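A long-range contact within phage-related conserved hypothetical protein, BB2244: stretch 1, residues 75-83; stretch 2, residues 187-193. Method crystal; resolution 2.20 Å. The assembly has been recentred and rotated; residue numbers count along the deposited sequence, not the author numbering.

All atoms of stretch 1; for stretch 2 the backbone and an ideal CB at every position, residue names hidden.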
# COMPACT_ATOMS: atom_id res chain seq x y z
N LYS A 75 -9.24 -1.34 -5.46
CA LYS A 75 -9.60 -0.44 -6.55
C LYS A 75 -10.29 0.83 -6.07
O LYS A 75 -11.36 0.80 -5.47
CB LYS A 75 -10.51 -1.17 -7.57
CG LYS A 75 -10.87 -0.34 -8.80
CD LYS A 75 -11.75 -1.13 -9.76
CE LYS A 75 -10.98 -2.23 -10.46
NZ LYS A 75 -10.10 -1.68 -11.54
N LEU A 76 -9.64 1.96 -6.36
CA LEU A 76 -10.12 3.27 -5.98
C LEU A 76 -11.60 3.46 -6.30
O LEU A 76 -12.37 3.95 -5.46
CB LEU A 76 -9.28 4.33 -6.69
CG LEU A 76 -9.60 5.80 -6.46
CD1 LEU A 76 -10.88 6.15 -7.20
CD2 LEU A 76 -9.74 6.08 -4.96
N GLU A 77 -12.02 3.08 -7.50
CA GLU A 77 -13.41 3.27 -7.88
C GLU A 77 -14.40 2.43 -7.09
O GLU A 77 -15.51 2.88 -6.81
CB GLU A 77 -13.58 2.99 -9.36
CG GLU A 77 -14.94 3.41 -9.86
CD GLU A 77 -14.99 3.50 -11.35
OE1 GLU A 77 -14.80 2.45 -12.01
OE2 GLU A 77 -15.20 4.63 -11.86
N THR A 78 -14.02 1.20 -6.73
CA THR A 78 -14.92 0.37 -5.95
C THR A 78 -15.11 1.03 -4.59
O THR A 78 -16.19 0.96 -4.01
CB THR A 78 -14.37 -1.06 -5.78
OG1 THR A 78 -14.33 -1.70 -7.06
CG2 THR A 78 -15.25 -1.87 -4.84
N ILE A 79 -14.08 1.70 -4.09
CA ILE A 79 -14.18 2.38 -2.81
C ILE A 79 -15.07 3.61 -2.96
O ILE A 79 -15.85 3.94 -2.07
CB ILE A 79 -12.78 2.81 -2.29
CG1 ILE A 79 -11.87 1.58 -2.20
CG2 ILE A 79 -12.91 3.47 -0.92
CD1 ILE A 79 -10.45 1.90 -1.78
N GLU A 80 -14.96 4.29 -4.11
CA GLU A 80 -15.76 5.47 -4.38
C GLU A 80 -17.25 5.12 -4.53
O GLU A 80 -18.11 5.81 -3.98
CB GLU A 80 -15.28 6.17 -5.66
CG GLU A 80 -13.88 6.76 -5.59
CD GLU A 80 -13.71 7.68 -4.40
OE1 GLU A 80 -14.62 8.50 -4.15
OE2 GLU A 80 -12.67 7.60 -3.72
N ARG A 81 -17.53 4.05 -5.27
CA ARG A 81 -18.90 3.60 -5.50
C ARG A 81 -19.39 2.84 -4.27
O ARG A 81 -20.48 2.27 -4.27
CB ARG A 81 -18.96 2.67 -6.72
CG ARG A 81 -18.13 3.12 -7.92
CD ARG A 81 -18.69 4.37 -8.60
NE ARG A 81 -17.71 4.98 -9.50
CZ ARG A 81 -18.00 5.95 -10.37
NH1 ARG A 81 -19.24 6.41 -10.47
NH2 ARG A 81 -17.04 6.46 -11.13
N HIS A 82 -18.57 2.84 -3.22
CA HIS A 82 -18.89 2.16 -1.97
C HIS A 82 -19.28 0.71 -2.24
O HIS A 82 -20.37 0.28 -1.89
CB HIS A 82 -20.02 2.90 -1.24
CG HIS A 82 -20.06 2.64 0.23
ND1 HIS A 82 -21.06 1.91 0.83
CD2 HIS A 82 -19.22 3.01 1.23
CE1 HIS A 82 -20.84 1.84 2.13
NE2 HIS A 82 -19.73 2.51 2.40
N GLY A 83 -18.38 -0.03 -2.86
CA GLY A 83 -18.65 -1.42 -3.17
C GLY A 83 -17.93 -2.40 -2.27
O GLY A 83 -17.07 -2.02 -1.47
N UNK A 187 -13.15 10.74 3.59
CA UNK A 187 -12.13 9.76 3.25
C UNK A 187 -12.12 9.49 1.75
O UNK A 187 -11.06 9.38 1.14
CB UNK A 187 -12.36 8.46 4.02
N UNK A 188 -13.30 9.37 1.16
CA UNK A 188 -13.37 9.10 -0.26
C UNK A 188 -12.76 10.24 -1.09
O UNK A 188 -12.06 9.98 -2.06
CB UNK A 188 -14.83 8.87 -0.67
N UNK A 189 -13.01 11.48 -0.69
CA UNK A 189 -12.45 12.63 -1.41
C UNK A 189 -10.91 12.61 -1.37
O UNK A 189 -10.25 12.76 -2.40
CB UNK A 189 -12.98 13.94 -0.81
N UNK A 190 -10.36 12.42 -0.18
CA UNK A 190 -8.91 12.38 0.02
C UNK A 190 -8.26 11.37 -0.92
O UNK A 190 -7.21 11.64 -1.51
CB UNK A 190 -8.58 12.03 1.47
N UNK A 191 -8.90 10.22 -1.06
CA UNK A 191 -8.39 9.15 -1.89
C UNK A 191 -8.00 9.54 -3.31
O UNK A 191 -7.11 8.92 -3.89
CB UNK A 191 -9.44 8.04 -1.96
N UNK A 192 -8.66 10.54 -3.88
CA UNK A 192 -8.32 10.95 -5.24
C UNK A 192 -7.33 12.10 -5.29
O UNK A 192 -7.08 12.66 -6.36
CB UNK A 192 -9.59 11.34 -5.99
N UNK A 193 -6.76 12.45 -4.15
CA UNK A 193 -5.78 13.53 -4.09
C UNK A 193 -4.38 12.93 -4.02
O UNK A 193 -3.49 13.50 -3.41
CB UNK A 193 -6.04 14.44 -2.89

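The helix of residues 76-80 and the helix of residues 187-191 run nearly antiparallel, at 156°, with axes 10.2 Å apart at closest approach. Stretch 1 offers Leu76, Ile79 and Glu80 to its partner, with His82 just past the helix end.

Position 187 is helical, and its CB points sideways. Nothing of stretch 1 lies within 5.5 Å of the ideal CB, so the contact sets no demand here. Many helix-compatible residues would suit. The residue is Ala187, which makes no contact with stretch 1.

Position 188 points toward stretch 1, and its CA lies 6.0 Å from the CA of Glu80. The ideal CB is 3.5 Å from Glu80 OE1 and 5.2 Å from Ile79 O. A carboxylate close by, a carbonyl further on and the His82 ring beyond favour a long, flexible chain. Lysine, arginine, glutamine or methionine could follow this path, and a positive charge would suit the acidic and carbonyl oxygens. The residue is Lys188. Its chain is extended after chi1 (m, then t, t, t) and runs past the helix end. CE lies 3.4 Å from Ile79 O, and NZ comes 3.1 Å from His82 CD2, oblique to the ring. No hydrogen bond or salt bridge to stretch 1 results; the contact is one of packing. The backbone is less comfortable: Lys188 O is 3.0 Å from Glu80 OE2, and both atoms are acceptors.

Position 189 points away from stretch 1. A polar or charged residue would do as well as any other. The residue is Glu189, which takes no part in this contact.

Position 190 also points away, and the visible atoms do not choose among side chains. The residue is Ile190. Its side chain makes no contact with stretch 1.

Position 191 points toward stretch 1. Its CA lies 7.4 Å from Leu76 CA. Its ideal CB is 3.6 Å from Leu76 CD2 and 3.7 Å from Glu80 OE2. Leu76 and Ile79 present methyl groups here, so leucine, isoleucine, methionine or valine would suit. The residue is Leu191. Its CG packs 3.5 Å from Leu76 CD2, and its CD2 lies 3.7 Å from Ile79 CG2. One leucine therefore touches two apolar residues one helical turn apart. Its chi1 of -129° falls between the usual wells.

Position 192 has phi/psi of -95/9. Its CB points sideways, 5.4 Å from both Glu80 OE2 and Leu76 CD2. A short side chain would gain little, whereas a long basic one could turn back to the carboxylate. Arginine or lysine fits best. The residue is Arg192, whose end comes nearer than its CB. NH1 forms a salt bridge with Glu80 OE1 at 2.7 Å, with the oxygen at the guanidinium edge. The placement of NH1 is less sure, because it is modelled too close to a neighbour. NH2 lies 3.8 Å from Leu76 CD1.

Position 193 is out of reach of stretch 1, so many residues are possible. The residue is Ala193.

Stretch 2, residues 187-193: AKEILRA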
# COMPACT_ATOMS: atom_id res chain seq x y z
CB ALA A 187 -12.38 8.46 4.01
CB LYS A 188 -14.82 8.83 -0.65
CG LYS A 188 -15.30 7.47 -0.16
CD LYS A 188 -16.80 7.34 -0.23
CE LYS A 188 -17.26 6.00 0.30
NZ LYS A 188 -18.74 6.00 0.52
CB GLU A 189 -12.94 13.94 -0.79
CG GLU A 189 -14.39 14.31 -1.12
CD GLU A 189 -14.84 15.57 -0.41
OE1 GLU A 189 -15.94 16.09 -0.73
OE2 GLU A 189 -14.10 16.05 0.49
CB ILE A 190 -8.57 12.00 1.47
CG1 ILE A 190 -9.05 13.09 2.43
CG2 ILE A 190 -7.06 11.81 1.63
CD1 ILE A 190 -8.75 12.81 3.88
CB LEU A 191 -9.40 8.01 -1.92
CG LEU A 191 -8.82 6.64 -1.59
CD1 LEU A 191 -7.77 6.72 -0.48
CD2 LEU A 191 -9.97 5.75 -1.19
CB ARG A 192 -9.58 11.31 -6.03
CG ARG A 192 -10.57 12.20 -5.31
CD ARG A 192 -11.72 12.54 -6.24
NE ARG A 192 -12.13 11.40 -7.06
CZ ARG A 192 -12.58 10.24 -6.58
NH1 ARG A 192 -12.68 10.06 -5.27
NH2 ARG A 192 -12.95 9.27 -7.42
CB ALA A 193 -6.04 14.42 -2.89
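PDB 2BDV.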